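Local coordinates for protein Succinylglutamatedesuccinylase/aspartoacylase (Rhodobacter sphaeroides 2.4.1, PDB 3CDX) that probably hydrolyses amide bonds as a metal-dependent member of the succinylglutamate desuccinylase/aspartoacylase family, and binds a calcium ion, at residues T59-I73 with M91-R105. Sequence-based numbering, arbitrary orientation.
Sequences TGGVHGDEYEGQIAI and MLPAVNMPAIQSDTR. With CA (calcium ion), chain G.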
ATOM      1  N   THR A  59      -7.399 -13.125  29.476  1.00 22.53           N
ATOM      2  CA  THR A  59      -7.045 -12.259  28.355  1.00 22.12           C
ATOM      3  C   THR A  59      -7.678 -12.770  27.084  1.00 21.81           C
ATOM      4  O   THR A  59      -7.778 -13.986  26.888  1.00 21.27           O
ATOM      5  CB  THR A  59      -5.484 -12.095  28.162  1.00 22.10           C
ATOM      6  OG1 THR A  59      -4.845 -13.385  28.081  1.00 23.56           O
ATOM      7  CG2 THR A  59      -4.894 -11.292  29.321  1.00 22.96           C
ATOM      8  N   GLY A  60      -8.135 -11.842  26.239  1.00 22.08           N
ATOM      9  CA  GLY A  60      -8.635 -12.159  24.915  1.00 21.82           C
ATOM     10  C   GLY A  60      -8.144 -11.144  23.888  1.00 22.54           C
ATOM     11  O   GLY A  60      -7.649 -10.077  24.252  1.00 22.32           O
ATOM     12  N   GLY A  61      -8.245 -11.493  22.609  1.00 22.42           N
ATOM     13  CA  GLY A  61      -7.973 -10.541  21.524  1.00 22.55           C
ATOM     14  C   GLY A  61      -6.507 -10.166  21.424  1.00 23.21           C
ATOM     15  O   GLY A  61      -6.164  -9.097  20.935  1.00 22.52           O
ATOM     16  N   VAL A  62      -5.628 -11.073  21.864  1.00 23.63           N
ATOM     17  CA  VAL A  62      -4.196 -10.895  21.649  1.00 24.16           C
ATOM     18  C   VAL A  62      -3.940 -10.864  20.146  1.00 23.76           C
ATOM     19  O   VAL A  62      -3.068 -10.139  19.676  1.00 22.71           O
ATOM     20  CB  VAL A  62      -3.393 -11.998  22.385  1.00 23.95           C
ATOM     21  CG1 VAL A  62      -1.978 -12.187  21.798  1.00 25.11           C
ATOM     22  CG2 VAL A  62      -3.339 -11.654  23.902  1.00 24.63           C
ATOM     23  N   HIS A  63      -4.723 -11.665  19.409  1.00 24.30           N
ATOM     24  CA  HIS A  63      -4.840 -11.572  17.964  1.00 24.15           C
ATOM     25  C   HIS A  63      -6.200 -10.987  17.632  1.00 24.96           C
ATOM     26  O   HIS A  63      -7.212 -11.381  18.210  1.00 24.84           O
ATOM     27  CB  HIS A  63      -4.627 -12.949  17.306  1.00 25.32           C
ATOM     28  CG  HIS A  63      -3.205 -13.430  17.393  1.00 23.88           C
ATOM     29  ND1 HIS A  63      -2.870 -14.716  17.753  1.00 23.58           N
ATOM     30  CD2 HIS A  63      -2.029 -12.782  17.192  1.00 22.98           C
ATOM     31  CE1 HIS A  63      -1.552 -14.847  17.776  1.00 21.86           C
ATOM     32  NE2 HIS A  63      -1.016 -13.690  17.427  1.00 21.09           N
ATOM     33  N   GLY A  64      -6.216  -9.998  16.752  1.00 24.96           N
ATOM     34  CA  GLY A  64      -7.432  -9.238  16.509  1.00 23.64           C
ATOM     35  C   GLY A  64      -8.577 -10.045  15.909  1.00 22.89           C
ATOM     36  O   GLY A  64      -9.755  -9.689  16.111  1.00 22.51           O
ATOM     37  N   ASP A  65      -8.235 -11.112  15.188  1.00 22.49           N
ATOM     38  CA  ASP A  65      -9.225 -11.957  14.489  1.00 24.09           C
ATOM     39  C   ASP A  65      -9.651 -13.210  15.281  1.00 24.09           C
ATOM     40  O   ASP A  65     -10.231 -14.134  14.736  1.00 25.29           O
ATOM     41  CB  ASP A  65      -8.716 -12.366  13.088  1.00 24.56           C
ATOM     42  CG  ASP A  65      -7.413 -13.175  13.127  1.00 25.21           C
ATOM     43  OD1 ASP A  65      -6.710 -13.226  14.159  1.00 23.43           O
ATOM     44  OD2 ASP A  65      -7.064 -13.741  12.083  1.00 25.71           O
ATOM     45  N   GLU A  66      -9.326 -13.257  16.562  1.00 23.63           N
ATOM     46  CA  GLU A  66      -9.714 -14.409  17.360  1.00 23.41           C
ATOM     47  C   GLU A  66     -10.752 -13.929  18.347  1.00 22.66           C
ATOM     48  O   GLU A  66     -10.402 -13.312  19.324  1.00 22.90           O
ATOM     49  CB  GLU A  66      -8.489 -15.002  18.014  1.00 22.15           C
ATOM     50  CG  GLU A  66      -7.551 -15.490  16.967  1.00 25.54           C
ATOM     51  CD  GLU A  66      -6.236 -15.958  17.496  1.00 27.80           C
ATOM     52  OE1 GLU A  66      -6.102 -16.106  18.743  1.00 27.67           O
ATOM     53  OE2 GLU A  66      -5.332 -16.145  16.640  1.00 27.35           O
ATOM     54  N   TYR A  67     -12.025 -14.220  18.036  1.00 23.38           N
ATOM     55  CA  TYR A  67     -13.210 -13.550  18.618  1.00 23.67           C
ATOM     56  C   TYR A  67     -13.735 -14.102  19.928  1.00 24.06           C
ATOM     57  O   TYR A  67     -14.276 -13.342  20.755  1.00 23.13           O
ATOM     58  CB  TYR A  67     -14.377 -13.588  17.622  1.00 23.31           C
ATOM     59  CG  TYR A  67     -13.991 -13.165  16.224  1.00 23.01           C
ATOM     60  CD1 TYR A  67     -13.443 -11.883  15.968  1.00 22.98           C
ATOM     61  CD2 TYR A  67     -14.184 -14.034  15.151  1.00 22.02           C
ATOM     62  CE1 TYR A  67     -13.094 -11.509  14.657  1.00 20.19           C
ATOM     63  CE2 TYR A  67     -13.815 -13.698  13.855  1.00 22.68           C
ATOM     64  CZ  TYR A  67     -13.292 -12.440  13.600  1.00 22.83           C
ATOM     65  OH  TYR A  67     -12.931 -12.177  12.277  1.00 23.68           O
ATOM     66  N   GLU A  68     -13.596 -15.423  20.121  1.00 23.76           N
ATOM     67  CA  GLU A  68     -14.328 -16.071  21.220  1.00 24.07           C
ATOM     68  C   GLU A  68     -13.928 -15.554  22.609  1.00 23.54           C
ATOM     69  O   GLU A  68     -14.796 -15.321  23.469  1.00 23.67           O
ATOM     70  CB  GLU A  68     -14.244 -17.608  21.091  1.00 23.98           C
ATOM     71  CG  GLU A  68     -15.194 -18.164  20.035  1.00 24.48           C
ATOM     72  CD  GLU A  68     -14.812 -17.840  18.572  1.00 27.45           C
ATOM     73  OE1 GLU A  68     -13.837 -17.106  18.273  1.00 25.27           O
ATOM     74  OE2 GLU A  68     -15.537 -18.327  17.692  1.00 32.69           O
ATOM     75  N   GLY A  69     -12.622 -15.309  22.816  1.00 23.27           N
ATOM     76  CA  GLY A  69     -12.166 -14.661  24.070  1.00 21.72           C
ATOM     77  C   GLY A  69     -12.672 -13.233  24.238  1.00 21.58           C
ATOM     78  O   GLY A  69     -13.003 -12.806  25.341  1.00 20.63           O
ATOM     79  N   GLN A  70     -12.722 -12.473  23.141  1.00 19.86           N
ATOM     80  CA  GLN A  70     -13.233 -11.091  23.217  1.00 19.01           C
ATOM     81  C   GLN A  70     -14.696 -11.059  23.704  1.00 19.56           C
ATOM     82  O   GLN A  70     -15.043 -10.208  24.492  1.00 17.96           O
ATOM     83  CB  GLN A  70     -13.156 -10.403  21.841  1.00 18.22           C
ATOM     84  CG  GLN A  70     -11.715 -10.287  21.250  1.00 15.86           C
ATOM     85  CD  GLN A  70     -11.758  -9.647  19.877  1.00 18.52           C
ATOM     86  OE1 GLN A  70     -12.511  -8.688  19.673  1.00 23.22           O
ATOM     87  NE2 GLN A  70     -10.986 -10.205  18.902  1.00 19.16           N
ATOM     88  N   ILE A  71     -15.534 -11.964  23.161  1.00 19.86           N
ATOM     89  CA  ILE A  71     -16.941 -12.089  23.573  1.00 21.61           C
ATOM     90  C   ILE A  71     -17.090 -12.627  25.009  1.00 21.78           C
ATOM     91  O   ILE A  71     -17.746 -11.994  25.846  1.00 22.38           O
ATOM     92  CB  ILE A  71     -17.719 -12.991  22.619  1.00 21.41           C
ATOM     93  CG1 ILE A  71     -17.855 -12.332  21.221  1.00 21.58           C
ATOM     94  CG2 ILE A  71     -19.095 -13.313  23.206  1.00 20.27           C
ATOM     95  CD1 ILE A  71     -18.238 -13.344  20.097  1.00 23.22           C
ATOM     96  N   ALA A  72     -16.457 -13.766  25.306  1.00 22.31           N
ATOM     97  CA  ALA A  72     -16.621 -14.423  26.610  1.00 22.25           C
ATOM     98  C   ALA A  72     -16.180 -13.477  27.742  1.00 23.09           C
ATOM     99  O   ALA A  72     -16.894 -13.297  28.727  1.00 24.23           O
ATOM    100  CB  ALA A  72     -15.820 -15.686  26.652  1.00 21.23           C
ATOM    101  N   ILE A  73     -15.013 -12.856  27.575  1.00 22.92           N
ATOM    102  CA  ILE A  73     -14.424 -12.026  28.633  1.00 24.21           C
ATOM    103  C   ILE A  73     -15.115 -10.659  28.814  1.00 23.99           C
ATOM    104  O   ILE A  73     -15.272 -10.201  29.929  1.00 25.02           O
ATOM    105  CB  ILE A  73     -12.883 -11.901  28.464  1.00 23.56           C
ATOM    106  CG1 ILE A  73     -12.227 -13.284  28.561  1.00 25.47           C
ATOM    107  CG2 ILE A  73     -12.252 -11.007  29.511  1.00 22.57           C
ATOM    108  CD1 ILE A  73     -10.734 -13.269  28.185  1.00 24.89           C
ATOM    109  N   MET A  91      -9.600  -8.769  33.833  1.00 23.96           N
ATOM    110  CA  MET A  91     -10.215  -9.120  32.528  1.00 22.96           C
ATOM    111  C   MET A  91      -9.806  -8.121  31.462  1.00 23.86           C
ATOM    112  O   MET A  91     -10.111  -6.944  31.581  1.00 23.68           O
ATOM    113  CB  MET A  91     -11.748  -9.185  32.644  1.00 23.27           C
ATOM    114  CG  MET A  91     -12.219 -10.391  33.541  1.00 24.51           C
ATOM    115  SD  MET A  91     -13.924 -10.323  34.188  1.00 19.75           S
ATOM    116  CE  MET A  91     -13.759  -8.897  35.265  1.00 21.62           C
ATOM    117  N   LEU A  92      -9.040  -8.595  30.467  1.00 23.81           N
ATOM    118  CA  LEU A  92      -8.656  -7.786  29.289  1.00 23.15           C
ATOM    119  C   LEU A  92      -9.183  -8.531  28.117  1.00 20.98           C
ATOM    120  O   LEU A  92      -8.473  -9.353  27.565  1.00 22.96           O
ATOM    121  CB  LEU A  92      -7.119  -7.598  29.158  1.00 22.19           C
ATOM    122  CG  LEU A  92      -6.525  -6.580  30.142  1.00 23.62           C
ATOM    123  CD1 LEU A  92      -6.328  -7.215  31.537  1.00 24.58           C
ATOM    124  CD2 LEU A  92      -5.193  -5.970  29.675  1.00 25.25           C
ATOM    125  N   PRO A  93     -10.444  -8.266  27.726  1.00 21.02           N
ATOM    126  CA  PRO A  93     -11.044  -9.046  26.643  1.00 20.19           C
ATOM    127  C   PRO A  93     -10.497  -8.703  25.272  1.00 20.38           C
ATOM    128  O   PRO A  93     -10.677  -9.474  24.347  1.00 20.49           O
ATOM    129  CB  PRO A  93     -12.505  -8.607  26.670  1.00 21.05           C
ATOM    130  CG  PRO A  93     -12.452  -7.198  27.198  1.00 20.45           C
ATOM    131  CD  PRO A  93     -11.383  -7.245  28.255  1.00 19.43           C
ATOM    132  N   ALA A  94      -9.848  -7.564  25.142  1.00 19.72           N
ATOM    133  CA  ALA A  94      -9.498  -7.050  23.820  1.00 20.65           C
ATOM    134  C   ALA A  94      -8.129  -6.387  23.860  1.00 21.36           C
ATOM    135  O   ALA A  94      -8.023  -5.188  23.844  1.00 20.76           O
ATOM    136  CB  ALA A  94     -10.590  -6.077  23.343  1.00 20.23           C
ATOM    137  N   VAL A  95      -7.076  -7.202  23.932  1.00 22.39           N
ATOM    138  CA  VAL A  95      -5.747  -6.697  24.244  1.00 22.33           C
ATOM    139  C   VAL A  95      -5.167  -5.877  23.053  1.00 22.42           C
ATOM    140  O   VAL A  95      -4.733  -4.752  23.234  1.00 22.11           O
ATOM    141  CB  VAL A  95      -4.796  -7.862  24.569  1.00 23.48           C
ATOM    142  CG1 VAL A  95      -3.315  -7.376  24.636  1.00 22.89           C
ATOM    143  CG2 VAL A  95      -5.176  -8.519  25.904  1.00 23.04           C
ATOM    144  N   ASN A  96      -5.175  -6.458  21.857  1.00 22.07           N
ATOM    145  CA  ASN A  96      -4.540  -5.865  20.682  1.00 22.45           C
ATOM    146  C   ASN A  96      -5.566  -5.062  19.906  1.00 22.26           C
ATOM    147  O   ASN A  96      -6.003  -5.455  18.804  1.00 23.33           O
ATOM    148  CB  ASN A  96      -3.957  -7.014  19.844  1.00 22.84           C
ATOM    149  CG  ASN A  96      -2.912  -6.556  18.831  1.00 23.82           C
ATOM    150  OD1 ASN A  96      -2.705  -5.352  18.611  1.00 25.67           O
ATOM    151  ND2 ASN A  96      -2.258  -7.533  18.186  1.00 21.56           N
ATOM    152  N   MET A  97      -5.985  -3.946  20.490  1.00 22.36           N
ATOM    153  CA  MET A  97      -7.064  -3.130  19.911  1.00 22.78           C
ATOM    154  C   MET A  97      -6.894  -2.738  18.440  1.00 22.78           C
ATOM    155  O   MET A  97      -7.836  -2.868  17.658  1.00 21.72           O
ATOM    156  CB  MET A  97      -7.316  -1.881  20.756  1.00 23.53           C
ATOM    157  CG  MET A  97      -8.351  -2.133  21.896  1.00 27.25           C
ATOM    158  SD  MET A  97      -9.989  -2.736  21.321  1.00 27.03           S
ATOM    159  CE  MET A  97     -10.491  -1.661  20.071  1.00 26.55           C
ATOM    160  N   PRO A  98      -5.679  -2.287  18.037  1.00 23.19           N
ATOM    161  CA  PRO A  98      -5.562  -1.975  16.584  1.00 22.56           C
ATOM    162  C   PRO A  98      -5.803  -3.166  15.651  1.00 22.36           C
ATOM    163  O   PRO A  98      -6.391  -3.005  14.563  1.00 22.20           O
ATOM    164  CB  PRO A  98      -4.125  -1.422  16.447  1.00 23.16           C
ATOM    165  CG  PRO A  98      -3.727  -0.977  17.906  1.00 23.65           C
ATOM    166  CD  PRO A  98      -4.428  -1.993  18.790  1.00 22.80           C
ATOM    167  N   ALA A  99      -5.353  -4.355  16.041  1.00 22.19           N
ATOM    168  CA  ALA A  99      -5.550  -5.544  15.194  1.00 22.12           C
ATOM    169  C   ALA A  99      -6.999  -6.010  15.249  1.00 22.44           C
ATOM    170  O   ALA A  99      -7.515  -6.622  14.298  1.00 22.12           O
ATOM    171  CB  ALA A  99      -4.601  -6.680  15.628  1.00 21.40           C
ATOM    172  N   ILE A 100      -7.640  -5.752  16.389  1.00 23.04           N
ATOM    173  CA  ILE A 100      -9.067  -6.022  16.563  1.00 23.92           C
ATOM    174  C   ILE A 100      -9.863  -5.168  15.550  1.00 24.92           C
ATOM    175  O   ILE A 100     -10.731  -5.677  14.818  1.00 24.02           O
ATOM    176  CB  ILE A 100      -9.480  -5.767  18.034  1.00 23.38           C
ATOM    177  CG1 ILE A 100      -8.929  -6.890  18.909  1.00 23.47           C
ATOM    178  CG2 ILE A 100     -11.029  -5.663  18.205  1.00 23.81           C
ATOM    179  CD1 ILE A 100      -9.194  -6.706  20.410  1.00 23.00           C
ATOM    180  N   GLN A 101      -9.499  -3.888  15.471  1.00 25.68           N
ATOM    181  CA  GLN A 101     -10.158  -2.956  14.548  1.00 26.38           C
ATOM    182  C   GLN A 101      -9.981  -3.388  13.118  1.00 24.93           C
ATOM    183  O   GLN A 101     -10.940  -3.363  12.338  1.00 24.18           O
ATOM    184  CB  GLN A 101      -9.669  -1.524  14.788  1.00 26.70           C
ATOM    185  CG  GLN A 101     -10.179  -1.050  16.148  1.00 34.75           C
ATOM    186  CD  GLN A 101      -9.711   0.331  16.575  1.00 42.65           C
ATOM    187  OE1 GLN A 101     -10.540   1.173  16.933  1.00 46.14           O
ATOM    188  NE2 GLN A 101      -8.382   0.561  16.584  1.00 45.16           N
ATOM    189  N   SER A 102      -8.765  -3.819  12.770  1.00 24.66           N
ATOM    190  CA  SER A 102      -8.493  -4.280  11.399  1.00 23.89           C
ATOM    191  C   SER A 102      -8.927  -5.745  11.163  1.00 24.07           C
ATOM    192  O   SER A 102      -8.869  -6.273  10.018  1.00 23.73           O
ATOM    193  CB  SER A 102      -7.022  -4.092  11.058  1.00 24.51           C
ATOM    194  OG  SER A 102      -6.267  -4.912  11.902  1.00 23.57           O
ATOM    195  N   ASP A 103      -9.375  -6.415  12.225  1.00 22.87           N
ATOM    196  CA  ASP A 103      -9.762  -7.832  12.113  1.00 23.73           C
ATOM    197  C   ASP A 103      -8.610  -8.681  11.600  1.00 23.13           C
ATOM    198  O   ASP A 103      -8.789  -9.556  10.757  1.00 23.42           O
ATOM    199  CB  ASP A 103     -11.060  -8.045  11.288  1.00 23.88           C
ATOM    200  CG  ASP A 103     -11.657  -9.479  11.443  1.00 26.39           C
ATOM    201  OD1 ASP A 103     -11.221 -10.236  12.328  1.00 27.09           O
ATOM    202  OD2 ASP A 103     -12.607  -9.846  10.710  1.00 32.02           O
ATOM    203  N   THR A 104      -7.404  -8.440  12.111  1.00 23.93           N
ATOM    204  CA  THR A 104      -6.260  -9.203  11.626  1.00 24.75           C
ATOM    205  C   THR A 104      -5.484  -9.828  12.774  1.00 23.90           C
ATOM    206  O   THR A 104      -5.576  -9.381  13.904  1.00 24.47           O
ATOM    207  CB  THR A 104      -5.271  -8.329  10.741  1.00 24.11           C
ATOM    208  OG1 THR A 104      -4.841  -7.200  11.500  1.00 27.10           O
ATOM    209  CG2 THR A 104      -5.956  -7.824   9.481  1.00 25.16           C
ATOM    210  N   ARG A 105      -4.697 -10.853  12.442  1.00 24.64           N
ATOM    211  CA  ARG A 105      -3.733 -11.465  13.353  1.00 23.76           C
ATOM    212  C   ARG A 105      -2.582 -10.511  13.644  1.00 24.52           C
ATOM    213  O   ARG A 105      -2.240 -10.314  14.825  1.00 25.14           O
ATOM    214  CB  ARG A 105      -3.178 -12.739  12.732  1.00 23.78           C
ATOM    215  CG  ARG A 105      -2.344 -13.554  13.702  1.00 23.60           C
ATOM    216  CD  ARG A 105      -1.780 -14.779  12.983  1.00 24.63           C
ATOM    217  NE  ARG A 105      -0.852 -15.519  13.834  1.00 23.79           N
ATOM    218  CZ  ARG A 105      -1.219 -16.458  14.694  1.00 27.21           C
ATOM    219  NH1 ARG A 105      -2.503 -16.777  14.835  1.00 29.65           N
ATOM    220  NH2 ARG A 105      -0.308 -17.073  15.424  1.00 28.97           N
TER
HETATM  221 CA    CA G 401      -3.936 -16.694  18.526  1.00 51.54          CA
HETATM  222  O   HOH W   1     -11.817  -8.093  15.040  1.00 22.92           O
HETATM  223  O   HOH W   2      -5.058 -15.330  14.201  1.00 24.20           O
HETATM  224  O   HOH W   3      -5.693 -12.357  10.173  1.00 26.20           O
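Arg105 runs alongside His63. CB passes Asp65, 3.8 Å from its OD1. With CG anti to the backbone N (chi1 -171°) and the chain extended to NE, CG sits over the face of the His63 imidazole as a CH-pi contact, 3.8 Å from the ring centroid. NE forms a salt bridge with Asp113, which also accepts from His63 NE2, and is hydrogen-bonded to Ser32 of a neighbouring subunit. CZ, NH1 and NH2 lie flat on the same imidazole, planes 29° apart; a water that accepts from NH1 lies within reach of Glu66 OE2 and Asp65 OD1. His63 ND1 binds the calcium at 2.4 Å, Glu66 grips the ion with both carboxylate oxygens, and His149 completes the protein ligands, the His-x-x-Glu plus His arrangement of the zinc carboxypeptidase-like fold. His63 and Glu66 sit in the loop after strand 55-60 and His149 just past strand 144-148; the parallel strand 87-92, in the same beta-alpha-beta unit as 55-60, leads through helix 97-102 to Arg105 beside the site. The two segments are joined by Gly60 N to Leu92 O (2.8 Å), Val95 N to Gly60 O and Asn96 N to Gly61 O, while Asn96 ND2 reaches Val62 O. Gln70 NE2 donates to Gly64 O and Glu66 O, both from above the carbonyl planes, with its amide against Ile100 (OE1 to CG2, 3.7 Å); an alanine here would probably leave both carbonyls without this donor and the metal-bearing loop less fixed. Tyr67 OH hydrogen-bonds to the syn lone pair of Asp103 OD1, 2.6 Å away, with Gly219 O a second acceptor.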